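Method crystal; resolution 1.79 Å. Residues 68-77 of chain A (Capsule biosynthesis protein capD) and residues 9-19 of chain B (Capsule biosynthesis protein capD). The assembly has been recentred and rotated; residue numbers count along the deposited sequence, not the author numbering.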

ATOM      1  N   GLY A  68      -7.711  -7.081   0.464  1.00 15.82           N
ATOM      2  CA  GLY A  68      -6.577  -7.864   0.023  1.00 16.64           C
ATOM      3  C   GLY A  68      -5.321  -7.051   0.087  1.00 17.52           C
ATOM      4  O   GLY A  68      -5.324  -5.971   0.641  1.00 18.85           O
ATOM      5  N   GLY A  69      -4.251  -7.542  -0.529  1.00 16.22           N
ATOM      6  CA  GLY A  69      -2.967  -6.900  -0.399  1.00 16.14           C
ATOM      7  C   GLY A  69      -1.885  -7.747  -1.016  1.00 16.48           C
ATOM      8  O   GLY A  69      -2.168  -8.840  -1.577  1.00 16.87           O
ATOM      9  N   GLY A  70      -0.672  -7.265  -0.854  1.00 17.51           N
ATOM     10  CA  GLY A  70       0.521  -7.941  -1.247  1.00 18.35           C
ATOM     11  C   GLY A  70       1.654  -7.586  -0.321  1.00 18.74           C
ATOM     12  O   GLY A  70       1.701  -6.504   0.157  1.00 18.19           O
HETATM   13  N   MSE A  71       2.529  -8.595  -0.117  1.00 23.40           N
HETATM   14  CA  MSE A  71       3.632  -8.419   0.808  1.00 23.55           C
HETATM   15  C   MSE A  71       4.928  -8.928   0.224  1.00 24.13           C
HETATM   16  O   MSE A  71       5.052 -10.111  -0.161  1.00 24.68           O
HETATM   17  CB  MSE A  71       3.352  -9.132   2.134  1.00 22.93           C
HETATM   18  CG  MSE A  71       4.457  -8.937   3.193  1.00 22.02           C
HETATM   19 SE   MSE A  71       4.118  -9.729   4.922  0.50 10.69          SE
HETATM   20  CE  MSE A  71       2.458  -8.778   5.355  1.00 20.94           C
ATOM     21  N   LEU A  72       5.917  -8.041   0.215  1.00 19.92           N
ATOM     22  CA  LEU A  72       7.260  -8.355  -0.226  1.00 20.73           C
ATOM     23  C   LEU A  72       8.070  -8.612   1.019  1.00 21.09           C
ATOM     24  O   LEU A  72       7.986  -7.834   1.996  1.00 21.34           O
ATOM     25  CB  LEU A  72       7.806  -7.173  -1.061  1.00 21.45           C
ATOM     26  CG  LEU A  72       9.100  -7.286  -1.846  1.00 21.64           C
ATOM     27  CD1 LEU A  72       8.975  -8.365  -2.892  1.00 21.97           C
ATOM     28  CD2 LEU A  72       9.457  -5.899  -2.471  1.00 21.07           C
ATOM     29  N   ILE A  73       8.805  -9.730   1.033  1.00 21.12           N
ATOM     30  CA  ILE A  73       9.643 -10.112   2.177  1.00 21.41           C
ATOM     31  C   ILE A  73      11.055 -10.391   1.624  1.00 22.66           C
ATOM     32  O   ILE A  73      11.267 -11.361   0.857  1.00 22.37           O
ATOM     33  CB  ILE A  73       9.132 -11.343   2.952  1.00 21.44           C
ATOM     34  CG1 ILE A  73       7.660 -11.200   3.412  1.00 21.82           C
ATOM     35  CG2 ILE A  73       9.988 -11.555   4.195  1.00 21.44           C
ATOM     36  CD1 ILE A  73       6.994 -12.512   3.887  1.00 22.75           C
ATOM     37  N   ILE A  74      12.004  -9.545   2.016  1.00 23.46           N
ATOM     38  CA  ILE A  74      13.404  -9.686   1.597  1.00 25.55           C
ATOM     39  C   ILE A  74      14.299  -9.848   2.827  1.00 27.45           C
ATOM     40  O   ILE A  74      14.473  -8.920   3.622  1.00 27.02           O
ATOM     41  CB  ILE A  74      13.882  -8.477   0.728  1.00 25.46           C
ATOM     42  CG1 ILE A  74      12.878  -8.117  -0.389  1.00 23.87           C
ATOM     43  CG2 ILE A  74      15.313  -8.734   0.155  1.00 23.70           C
ATOM     44  CD1 ILE A  74      12.696  -9.103  -1.560  1.00 23.51           C
ATOM     45  N   SER A  75      14.816 -11.067   3.005  1.00 29.54           N
ATOM     46  CA  SER A  75      15.700 -11.383   4.120  1.00 31.40           C
ATOM     47  C   SER A  75      17.097 -11.474   3.554  1.00 34.16           C
ATOM     48  O   SER A  75      17.280 -11.359   2.342  1.00 34.39           O
ATOM     49  CB  SER A  75      15.315 -12.710   4.779  1.00 32.17           C
ATOM     50  OG  SER A  75      15.471 -13.780   3.866  1.00 33.06           O
ATOM     51  N   LYS A  76      18.068 -11.685   4.431  1.00 36.62           N
ATOM     52  CA  LYS A  76      19.455 -11.949   4.003  1.00 39.08           C
ATOM     53  C   LYS A  76      19.564 -13.057   2.963  1.00 39.27           C
ATOM     54  O   LYS A  76      20.401 -12.982   2.081  1.00 40.34           O
ATOM     55  CB  LYS A  76      20.352 -12.257   5.222  1.00 39.12           C
ATOM     56  CG  LYS A  76      21.137 -11.042   5.672  1.00 40.74           C
ATOM     57  CD  LYS A  76      21.315 -10.928   7.196  1.00 41.15           C
ATOM     58  CE  LYS A  76      21.838  -9.521   7.521  1.00 42.57           C
ATOM     59  NZ  LYS A  76      22.082  -9.258   8.985  1.00 44.09           N
ATOM     60  N   ASP A  77      18.696 -14.062   3.048  1.00 40.20           N
ATOM     61  CA  ASP A  77      18.843 -15.296   2.265  1.00 40.05           C
ATOM     62  C   ASP A  77      17.710 -15.604   1.268  1.00 39.87           C
ATOM     63  O   ASP A  77      17.854 -16.473   0.400  1.00 40.35           O
ATOM     64  CB  ASP A  77      18.961 -16.469   3.245  1.00 41.19           C
ATOM     65  CG  ASP A  77      20.153 -16.327   4.196  1.00 43.46           C
ATOM     66  OD1 ASP A  77      21.319 -16.401   3.732  1.00 47.23           O
ATOM     67  OD2 ASP A  77      19.920 -16.148   5.411  1.00 47.51           O
TER
ATOM     68  N   ARG B   9      15.793  -7.108  13.430  1.00 28.28           N
ATOM     69  CA  ARG B   9      17.198  -7.305  13.836  1.00 29.52           C
ATOM     70  C   ARG B   9      18.020  -8.129  12.845  1.00 29.57           C
ATOM     71  O   ARG B   9      19.255  -7.987  12.753  1.00 31.60           O
ATOM     72  CB  ARG B   9      17.254  -7.964  15.198  1.00 29.33           C
ATOM     73  CG  ARG B   9      16.825  -7.069  16.317  1.00 31.80           C
ATOM     74  CD  ARG B   9      16.891  -7.841  17.615  1.00 31.71           C
ATOM     75  NE  ARG B   9      16.288  -7.148  18.744  1.00 35.53           N
ATOM     76  CZ  ARG B   9      14.988  -7.118  19.022  1.00 34.69           C
ATOM     77  NH1 ARG B   9      14.117  -7.719  18.230  1.00 37.57           N
ATOM     78  NH2 ARG B   9      14.566  -6.472  20.104  1.00 35.61           N
ATOM     79  N   ASP B  10      17.365  -8.988  12.092  1.00 30.32           N
ATOM     80  CA  ASP B  10      18.063  -9.799  11.089  1.00 30.75           C
ATOM     81  C   ASP B  10      18.258  -9.062   9.781  1.00 30.12           C
ATOM     82  O   ASP B  10      18.831  -9.602   8.849  1.00 30.05           O
ATOM     83  CB  ASP B  10      17.317 -11.105  10.859  1.00 32.08           C
ATOM     84  CG  ASP B  10      17.161 -11.908  12.141  1.00 35.59           C
ATOM     85  OD1 ASP B  10      18.200 -12.227  12.753  1.00 39.18           O
ATOM     86  OD2 ASP B  10      16.016 -12.201  12.553  1.00 40.78           O
ATOM     87  N   GLY B  11      17.766  -7.831   9.712  1.00 29.14           N
ATOM     88  CA  GLY B  11      17.846  -7.025   8.483  1.00 28.45           C
ATOM     89  C   GLY B  11      16.825  -7.433   7.447  1.00 26.67           C
ATOM     90  O   GLY B  11      16.925  -7.057   6.283  1.00 26.99           O
ATOM     91  N   THR B  12      15.834  -8.219   7.847  1.00 25.83           N
ATOM     92  CA  THR B  12      14.792  -8.621   6.907  1.00 24.26           C
ATOM     93  C   THR B  12      13.887  -7.398   6.764  1.00 23.22           C
ATOM     94  O   THR B  12      13.603  -6.726   7.741  1.00 23.06           O
ATOM     95  CB  THR B  12      13.975  -9.814   7.398  1.00 24.94           C
ATOM     96  OG1 THR B  12      14.853 -10.934   7.588  1.00 25.31           O
ATOM     97  CG2 THR B  12      12.880 -10.169   6.418  1.00 24.63           C
ATOM     98  N   VAL B  13      13.468  -7.128   5.538  1.00 21.61           N
ATOM     99  CA  VAL B  13      12.618  -5.972   5.239  1.00 21.78           C
ATOM    100  C   VAL B  13      11.307  -6.487   4.668  1.00 19.94           C
ATOM    101  O   VAL B  13      11.247  -7.305   3.753  1.00 20.00           O
ATOM    102  CB  VAL B  13      13.324  -4.875   4.374  1.00 22.34           C
ATOM    103  CG1 VAL B  13      14.278  -5.459   3.401  1.00 25.76           C
ATOM    104  CG2 VAL B  13      12.351  -3.897   3.677  1.00 19.77           C
ATOM    105  N   VAL B  14      10.231  -6.024   5.261  1.00 17.52           N
ATOM    106  CA  VAL B  14       8.941  -6.276   4.693  1.00 16.94           C
ATOM    107  C   VAL B  14       8.411  -4.948   4.139  1.00 16.55           C
ATOM    108  O   VAL B  14       8.415  -3.924   4.851  1.00 16.29           O
ATOM    109  CB  VAL B  14       7.935  -6.757   5.787  1.00 16.58           C
ATOM    110  CG1 VAL B  14       6.503  -6.751   5.237  1.00 16.65           C
ATOM    111  CG2 VAL B  14       8.332  -8.152   6.367  1.00 14.99           C
ATOM    112  N   SER B  15       7.850  -4.999   2.946  1.00 15.32           N
ATOM    113  CA  SER B  15       7.180  -3.834   2.354  1.00 16.32           C
ATOM    114  C   SER B  15       5.838  -4.343   1.880  1.00 16.65           C
ATOM    115  O   SER B  15       5.784  -5.210   0.978  1.00 18.24           O
ATOM    116  CB  SER B  15       8.015  -3.311   1.204  1.00 16.63           C
ATOM    117  OG  SER B  15       7.542  -2.097   0.699  1.00 16.01           O
ATOM    118  N   SER B  16       4.760  -3.825   2.464  1.00 16.67           N
ATOM    119  CA  SER B  16       3.426  -4.384   2.193  1.00 15.61           C
ATOM    120  C   SER B  16       2.427  -3.287   1.891  1.00 15.71           C
ATOM    121  O   SER B  16       2.421  -2.233   2.540  1.00 14.46           O
ATOM    122  CB  SER B  16       2.973  -5.258   3.348  1.00 16.49           C
ATOM    123  OG  SER B  16       1.626  -5.671   3.169  1.00 17.17           O
ATOM    124  N   THR B  17       1.629  -3.507   0.843  1.00 16.65           N
ATOM    125  CA  THR B  17       0.460  -2.649   0.620  1.00 17.44           C
ATOM    126  C   THR B  17      -0.873  -3.418   0.604  1.00 16.89           C
ATOM    127  O   THR B  17      -1.043  -4.402  -0.086  1.00 15.99           O
ATOM    128  CB  THR B  17       0.724  -1.499  -0.486  1.00 19.42           C
ATOM    129  OG1 THR B  17      -0.461  -1.082  -1.197  1.00 25.35           O
ATOM    130  CG2 THR B  17       1.932  -1.691  -1.332  1.00 11.98           C
ATOM    131  N   ASN B  18      -1.788  -2.990   1.469  1.00 16.47           N
ATOM    132  CA  ASN B  18      -3.080  -3.608   1.623  1.00 16.92           C
ATOM    133  C   ASN B  18      -4.169  -2.634   1.211  1.00 17.18           C
ATOM    134  O   ASN B  18      -3.986  -1.419   1.321  1.00 14.95           O
ATOM    135  CB  ASN B  18      -3.310  -4.006   3.067  1.00 16.96           C
ATOM    136  CG  ASN B  18      -2.298  -5.057   3.567  1.00 18.62           C
ATOM    137  OD1 ASN B  18      -1.773  -5.845   2.785  1.00 16.42           O
ATOM    138  ND2 ASN B  18      -2.053  -5.069   4.878  1.00 21.07           N
ATOM    139  N   THR B  19      -5.302  -3.155   0.729  1.00 16.91           N
ATOM    140  CA  THR B  19      -6.330  -2.266   0.235  1.00 17.74           C
ATOM    141  C   THR B  19      -7.746  -2.839   0.214  1.00 17.96           C
ATOM    142  O   THR B  19      -7.950  -4.061   0.270  1.00 17.63           O
ATOM    143  CB  THR B  19      -5.953  -1.795  -1.163  1.00 18.84           C
ATOM    144  OG1 THR B  19      -6.779  -0.686  -1.537  1.00 19.89           O
ATOM    145  CG2 THR B  19      -6.115  -2.945  -2.183  1.00 20.07           C
TER
HETATM  146  O   HOH W   1      17.039  -7.751   3.878  1.00 36.02           O
HETATM  147  O   HOH W   2      17.446 -11.114   7.208  1.00 34.78           O

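Strand 68-74 of chain A and strand 13-19 of chain B run antiparallel, their directions 175° apart, and the main force between them is a ladder of backbone hydrogen bonds. Four residue pairs each contribute two bonds. At one end A:Gly68 N donates to B:Thr19 O (3.0 Å) and B:Thr19 N to A:Gly68 O (2.8 Å). Next, A:Gly70 N reaches B:Thr17 O at 3.0 Å, while the return bond from B:Thr17 N to A:Gly70 O is longer, 3.1 Å, and more bent, at 139°. A:Leu72 N to B:Ser15 O (2.9 Å) and B:Ser15 N to A:Leu72 O (3.0 Å) follow, and the ladder closes with A:Ile74 N to B:Val13 O (2.9 Å, almost perfectly linear) and B:Val13 N to A:Ile74 O (2.8 Å). Between these pairs, CA-H...O contacts supplement the ladder, as from B:Val14 CA to A:Leu72 O at 3.3 Å.

A:Gly69 lets the backbones pack closely. The CA atoms of A:Gly69 and B:Asn18 lie 3.9 Å apart, and A:Gly69 CA is 3.2 Å from B:Thr17 O; a CB on A:Gly69 would clash with that oxygen and with the B:Asn18 side chain.

Apolar contacts line both faces of the sheet. On the face shared by A:Met71, A:Ile73 and B:Val14, the selenomethionine A:Met71, extended through chi1 and chi2 (both t), sets its CG 3.6 Å from B:Val14 CG1, while A:Ile73 CG1 lies 4.3 Å from B:Val14 CG2. On the other face, A:Ile74 CB meets B:Val13 CG1 at 4.1 Å. Beta-branched valine and isoleucine suit these buried strand positions, combining extended backbones with bulky apolar surface close to the main chain. The small B:Ser16 shares the A:Met71 face; its OG lies 3.1 Å from A:Gly70 O and makes a hydrogen bond elsewhere in the structure.

Beyond the strands the contact becomes more polar and more open. A:Lys76 leaves the backbone sideways, but the end of its side chain comes nearer to chain B, bringing CD within 3.3 Å of B:Asp10 O; its NZ makes a weak hydrogen bond to the same oxygen, also at 3.3 Å. The long lysine suits this exposed place, where its methylenes can lie against B:Asp10 O and its amine can reach the same oxygen. Water 2 ties the loops together, accepting from A:Lys76 N (2.9 Å) and donating to B:Asp10 O and B:Thr12 OG1 (both 2.6 Å). B:Gly11, with a positive phi of 77°, adopts a backbone conformation that favours glycine. Altogether the two stretches bury 710 Å² between them, counting both sides.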